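Local coordinates for cell division control protein 4 (Saccharomyces cerevisiae, PDB 3V7D), which serves as the substrate-recognition F-box subunit of an SCF ubiquitin ligase, its WD40 propeller binding phosphorylated targets such as the CDK inhibitor Sic1, at residues F386-H390 against N415-L419; H390-I396 against S408-Q413. The protein carries 1 engineered substitution. All blocks are in the same frame, centred on the assembly; numbering follows the deposited sequence.

Contact 1: F386-H390 against N415-L419; sequences FSYHH and NIYNL
Adjacent blades of the WD40 beta-propeller meet here face to face, the outermost strand of one (384-389) packing onto the third strand of the next (413-418). Both backbones are extended along their strands (386-389 and 415-418) and run antiparallel, end-to-end directions 173° apart; at Leu419 (-75/-17) the chain turns out of the strand. CA atoms oppose at 7.8 Å for Phe386 and Leu419, 9.2 Å for Tyr388 and Tyr417, and 8.4 Å for His390 and Asn415, too far for strand pairing. At the centre, Tyr388 and Tyr417, both chi1 m, form an oblique aromatic pair with centroids 4.2 Å apart and planes at 31°; Tyr388 CE1 approaches Tyr417 CD2 to 3.5 Å. Leu419 (m,t) sets CD2 over the ring of Phe386 (chi1 p, 58°), a CH-pi contact 3.9 Å from the centroid, and 4.0 Å from Tyr388 CE2. At the other end a water joins His389 O (3.1 Å) to Tyr417 OH (2.9 Å). Tyr417 occupies the position usually held by the tryptophan of the WD signature. Around it, Phe386 and Tyr388 hydrogen-bond through their backbones to Gly376 and Ile374 of strand 373-378, while strand 413-418 runs between 405-410, whose Leu406 touches both tyrosines, and 424-426.

Contact 2: H390-I396 against S408-Q413; sequences HTNLSAI and SGSENQ
His390 is held by both ring nitrogens: ND1 hydrogen-bonds Ser410 OG at 2.7 Å and NE2 bonds Ser408 OG at 2.8 Å, both nearly linear. Its m rotamer (chi1 -76°) directs the ring to strand 405-410, where both serines (chi1 p) present their hydroxyls at its edge. Ser410 OG also lies 2.8 Å from Ser394 OG, joining this pair to the bonds between the turns. Asn392 ND2 donates to Glu411 O (2.7 Å) and Gln413 NE2 to Thr391 OG1 (2.9 Å), while Asn392 OD1 closes an Asx turn from Ser394 N (3.2 Å) and accepts from Ser394 OG (2.7 Å). CA atoms are nearest for His390 and Gln413 (7.4 Å), Ser394 and Glu411 (6.2 Å), and Ile396 and Ser410 (4.9 Å). The backbone forms a type I turn from His390 to left-handed Leu393 (59/27) and a type II turn from Ser410 to Gln413, which links strands 405-410 and 413-418 as a tight hairpin (Asn412 65/7). In WD40 propellers the histidine of the Gly-His signature characteristically reaches from the interblade loop to a serine or threonine of the second strand; His390 and Ser408 fit those positions, and Ser410 meets the other nitrogen, which in many repeats bonds an aspartate from the turn after the second strand. Waters link Thr391 N (3.1 Å) to Gln413 OE1 (2.7 Å) and Ala395 O (2.6 Å) to Glu411 N (3.1 Å). Gln413 OE1 lies over a face of the His390 ring, 3.5 Å from His390 CG. Ile396 CG2 comes within 3.7 Å of Gly409 O, and Ala395 packs on the bound Sic1 peptide backbone.

The chain enters on strand 384-389, the outer edge of one blade, and leaves it at His390, the residue common to both contacts. The loop 390-396 then carries it to strand 396-401 of the next blade, and on the return along strand 405-410 and its hairpin turn contact 2 closes the smaller loop. Contact 1 closes the larger one, once strand 413-418 has come back past strand 384-389 of the preceding blade, so contact 2 is nested within it. The two join where Ser408 N meets Asn415 O at 2.9 Å, on neighbouring strands. They illustrate a general principle: a WD repeat straddles two blades, and its own contacts fasten one to the next.

Contact 1: F386-H390 against N415-L419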
loop_
_atom_site.group_PDB
_atom_site.type_symbol
_atom_site.label_atom_id
_atom_site.label_comp_id
_atom_site.label_asym_id
_atom_site.label_seq_id
_atom_site.Cartn_x
_atom_site.Cartn_y
_atom_site.Cartn_z
ATOM N N PHE B 386 -1.098 13.316 -9.550
ATOM C CA PHE B 386 -1.799 14.374 -8.833
ATOM C C PHE B 386 -0.925 15.581 -8.504
ATOM O O PHE B 386 0.300 15.507 -8.530
ATOM C CB PHE B 386 -2.521 13.845 -7.579
ATOM C CG PHE B 386 -1.622 13.160 -6.571
ATOM C CD1 PHE B 386 -0.876 13.899 -5.665
ATOM C CD2 PHE B 386 -1.568 11.777 -6.500
ATOM C CE1 PHE B 386 -0.070 13.273 -4.727
ATOM C CE2 PHE B 386 -0.767 11.146 -5.567
ATOM C CZ PHE B 386 -0.015 11.896 -4.679
ATOM N N SER B 387 -1.582 16.692 -8.202
ATOM C CA SER B 387 -0.899 17.942 -7.919
ATOM C C SER B 387 -1.689 18.718 -6.874
ATOM O O SER B 387 -2.895 18.932 -7.032
ATOM C CB SER B 387 -0.769 18.767 -9.200
ATOM O OG SER B 387 -0.191 20.032 -8.932
ATOM N N TYR B 388 -1.016 19.126 -5.801
ATOM C CA TYR B 388 -1.671 19.907 -4.756
ATOM C C TYR B 388 -0.821 21.090 -4.324
ATOM O O TYR B 388 0.395 21.098 -4.521
ATOM C CB TYR B 388 -2.006 19.036 -3.541
ATOM C CG TYR B 388 -3.002 17.935 -3.826
ATOM C CD1 TYR B 388 -4.349 18.220 -4.018
ATOM C CD2 TYR B 388 -2.595 16.609 -3.898
ATOM C CE1 TYR B 388 -5.261 17.212 -4.279
ATOM C CE2 TYR B 388 -3.495 15.596 -4.154
ATOM C CZ TYR B 388 -4.824 15.900 -4.344
ATOM O OH TYR B 388 -5.716 14.884 -4.600
ATOM N N HIS B 389 -1.469 22.084 -3.728
ATOM C CA HIS B 389 -0.777 23.269 -3.246
ATOM C C HIS B 389 -1.483 23.831 -2.014
ATOM O O HIS B 389 -2.683 24.086 -2.042
ATOM C CB HIS B 389 -0.734 24.328 -4.349
ATOM C CG HIS B 389 0.565 25.062 -4.430
ATOM N ND1 HIS B 389 1.432 24.921 -5.492
ATOM C CD2 HIS B 389 1.148 25.943 -3.583
ATOM C CE1 HIS B 389 2.490 25.689 -5.298
ATOM N NE2 HIS B 389 2.344 26.317 -4.146
ATOM N N HIS B 390 -0.745 24.005 -0.925
ATOM C CA HIS B 390 -1.306 24.656 0.250
ATOM C C HIS B 390 -1.591 26.119 -0.092
ATOM O O HIS B 390 -0.720 26.826 -0.600
ATOM C CB HIS B 390 -0.362 24.526 1.450
ATOM C CG HIS B 390 -0.372 23.164 2.077
ATOM N ND1 HIS B 390 0.069 22.930 3.363
ATOM C CD2 HIS B 390 -0.777 21.964 1.594
ATOM C CE1 HIS B 390 -0.064 21.646 3.644
ATOM N NE2 HIS B 390 -0.573 21.037 2.587
ATOM N N ASN B 415 -3.879 19.178 6.045
ATOM C CA ASN B 415 -4.832 18.731 5.031
ATOM C C ASN B 415 -4.856 17.217 4.810
ATOM O O ASN B 415 -3.819 16.557 4.816
ATOM C CB ASN B 415 -4.548 19.430 3.700
ATOM C CG ASN B 415 -4.645 20.940 3.802
ATOM O OD1 ASN B 415 -5.623 21.475 4.320
ATOM N ND2 ASN B 415 -3.622 21.635 3.318
ATOM N N ILE B 416 -6.054 16.683 4.601
ATOM C CA ILE B 416 -6.234 15.275 4.289
ATOM C C ILE B 416 -6.881 15.172 2.910
ATOM O O ILE B 416 -7.980 15.696 2.693
ATOM C CB ILE B 416 -7.116 14.579 5.351
ATOM C CG1 ILE B 416 -6.493 14.731 6.740
ATOM C CG2 ILE B 416 -7.319 13.102 5.016
ATOM C CD1 ILE B 416 -7.307 14.105 7.853
ATOM N N TYR B 417 -6.194 14.520 1.974
ATOM C CA TYR B 417 -6.705 14.394 0.606
ATOM C C TYR B 417 -7.092 12.963 0.226
ATOM O O TYR B 417 -6.369 12.010 0.516
ATOM C CB TYR B 417 -5.677 14.892 -0.411
ATOM C CG TYR B 417 -5.169 16.302 -0.208
ATOM C CD1 TYR B 417 -4.057 16.554 0.591
ATOM C CD2 TYR B 417 -5.777 17.377 -0.843
ATOM C CE1 TYR B 417 -3.577 17.841 0.766
ATOM C CE2 TYR B 417 -5.306 18.668 -0.673
ATOM C CZ TYR B 417 -4.208 18.895 0.130
ATOM O OH TYR B 417 -3.740 20.182 0.294
ATOM N N ASN B 418 -8.236 12.830 -0.439
ATOM C CA ASN B 418 -8.644 11.583 -1.074
ATOM C C ASN B 418 -7.925 11.456 -2.412
ATOM O O ASN B 418 -8.226 12.194 -3.350
ATOM C CB ASN B 418 -10.160 11.600 -1.293
ATOM C CG ASN B 418 -10.699 10.313 -1.913
ATOM O OD1 ASN B 418 -10.003 9.603 -2.645
ATOM N ND2 ASN B 418 -11.961 10.022 -1.629
ATOM N N LEU B 419 -6.985 10.519 -2.509
ATOM C CA LEU B 419 -6.195 10.373 -3.729
ATOM C C LEU B 419 -6.956 9.714 -4.882
ATOM O O LEU B 419 -6.534 9.807 -6.033
ATOM C CB LEU B 419 -4.889 9.621 -3.453
ATOM C CG LEU B 419 -3.892 10.347 -2.546
ATOM C CD1 LEU B 419 -2.574 9.590 -2.491
ATOM C CD2 LEU B 419 -3.676 11.786 -3.012
HETATM O O HOH W 1 -5.036 22.383 -1.013
#

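Contact 2: H390-I396 against S408-Q413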
loop_
_atom_site.group_PDB
_atom_site.type_symbol
_atom_site.label_atom_id
_atom_site.label_comp_id
_atom_site.label_asym_id
_atom_site.label_seq_id
_atom_site.Cartn_x
_atom_site.Cartn_y
_atom_site.Cartn_z
ATOM N N HIS B 390 -0.745 24.005 -0.925
ATOM C CA HIS B 390 -1.306 24.656 0.250
ATOM C C HIS B 390 -1.591 26.119 -0.092
ATOM O O HIS B 390 -0.720 26.826 -0.600
ATOM C CB HIS B 390 -0.362 24.526 1.450
ATOM C CG HIS B 390 -0.372 23.164 2.077
ATOM N ND1 HIS B 390 0.069 22.930 3.363
ATOM C CD2 HIS B 390 -0.777 21.964 1.594
ATOM C CE1 HIS B 390 -0.064 21.646 3.644
ATOM N NE2 HIS B 390 -0.573 21.037 2.587
ATOM N N THR B 391 -2.819 26.558 0.170
ATOM C CA THR B 391 -3.300 27.851 -0.312
ATOM C C THR B 391 -2.555 29.056 0.260
ATOM O O THR B 391 -2.566 30.130 -0.338
ATOM C CB THR B 391 -4.813 28.033 -0.049
ATOM O OG1 THR B 391 -5.089 27.782 1.334
ATOM C CG2 THR B 391 -5.629 27.074 -0.906
ATOM N N ASN B 392 -1.919 28.896 1.416
ATOM C CA ASN B 392 -1.169 30.017 1.979
ATOM C C ASN B 392 0.266 30.064 1.464
ATOM O O ASN B 392 1.056 30.907 1.882
ATOM C CB ASN B 392 -1.229 30.051 3.513
ATOM C CG ASN B 392 -0.561 28.853 4.160
ATOM O OD1 ASN B 392 -0.022 27.975 3.483
ATOM N ND2 ASN B 392 -0.583 28.819 5.488
ATOM N N LEU B 393 0.584 29.148 0.553
ATOM C CA LEU B 393 1.873 29.138 -0.134
ATOM C C LEU B 393 3.041 29.016 0.839
ATOM O O LEU B 393 4.150 29.470 0.560
ATOM C CB LEU B 393 2.025 30.390 -1.003
ATOM C CG LEU B 393 0.898 30.596 -2.014
ATOM C CD1 LEU B 393 1.105 31.878 -2.808
ATOM C CD2 LEU B 393 0.784 29.390 -2.942
ATOM N N SER B 394 2.783 28.405 1.987
ATOM C CA SER B 394 3.830 28.170 2.966
ATOM C C SER B 394 4.548 26.868 2.631
ATOM O O SER B 394 3.964 25.960 2.041
ATOM C CB SER B 394 3.241 28.095 4.373
ATOM O OG SER B 394 2.288 27.045 4.460
ATOM N N ALA B 395 5.816 26.791 3.013
ATOM C CA ALA B 395 6.637 25.618 2.765
ATOM C C ALA B 395 6.037 24.365 3.395
ATOM O O ALA B 395 5.585 24.395 4.541
ATOM C CB ALA B 395 8.032 25.854 3.311
ATOM N N ILE B 396 6.030 23.261 2.649
ATOM C CA ILE B 396 5.578 21.997 3.218
ATOM C C ILE B 396 6.598 21.486 4.228
ATOM O O ILE B 396 7.755 21.251 3.885
ATOM C CB ILE B 396 5.349 20.920 2.147
ATOM C CG1 ILE B 396 4.358 21.421 1.092
ATOM C CG2 ILE B 396 4.829 19.637 2.793
ATOM C CD1 ILE B 396 3.018 21.828 1.666
ATOM N N SER B 408 -0.950 16.212 4.566
ATOM C CA SER B 408 0.175 17.147 4.458
ATOM C C SER B 408 0.089 18.272 5.482
ATOM O O SER B 408 -0.996 18.630 5.942
ATOM C CB SER B 408 0.258 17.726 3.044
ATOM O OG SER B 408 -0.984 18.286 2.644
ATOM N N GLY B 409 1.238 18.828 5.840
ATOM C CA GLY B 409 1.281 19.870 6.844
ATOM C C GLY B 409 2.216 21.018 6.518
ATOM O O GLY B 409 3.269 20.844 5.891
ATOM N N SER B 410 1.818 22.206 6.950
ATOM C CA SER B 410 2.656 23.393 6.850
ATOM C C SER B 410 2.100 24.414 7.826
ATOM O O SER B 410 1.138 24.129 8.538
ATOM C CB SER B 410 2.635 23.961 5.434
ATOM O OG SER B 410 1.358 24.479 5.109
ATOM N N GLU B 411 2.698 25.599 7.856
ATOM C CA GLU B 411 2.261 26.648 8.764
ATOM C C GLU B 411 0.764 26.910 8.630
ATOM O O GLU B 411 0.272 27.210 7.541
ATOM C CB GLU B 411 3.055 27.927 8.509
ATOM C CG GLU B 411 2.728 29.052 9.466
ATOM C CD GLU B 411 3.683 30.220 9.323
ATOM O OE1 GLU B 411 4.797 30.152 9.887
ATOM O OE2 GLU B 411 3.320 31.201 8.638
ATOM N N ASN B 412 0.053 26.756 9.746
ATOM C CA ASN B 412 -1.394 26.967 9.820
ATOM C C ASN B 412 -2.250 26.007 8.996
ATOM O O ASN B 412 -3.467 26.184 8.906
ATOM C CB ASN B 412 -1.756 28.414 9.472
ATOM C CG ASN B 412 -1.196 29.408 10.465
ATOM O OD1 ASN B 412 -1.208 29.170 11.674
ATOM N ND2 ASN B 412 -0.694 30.528 9.960
ATOM N N GLN B 413 -1.632 24.989 8.404
ATOM C CA GLN B 413 -2.384 24.073 7.544
ATOM C C GLN B 413 -2.128 22.591 7.805
ATOM O O GLN B 413 -0.987 22.148 7.941
ATOM C CB GLN B 413 -2.132 24.378 6.066
ATOM C CG GLN B 413 -2.674 25.718 5.604
ATOM C CD GLN B 413 -3.198 25.663 4.182
ATOM O OE1 GLN B 413 -3.227 24.601 3.556
ATOM N NE2 GLN B 413 -3.628 26.805 3.669
HETATM O O HOH W 2 -4.612 24.264 1.213
HETATM O O HOH W 3 5.334 26.261 6.364
#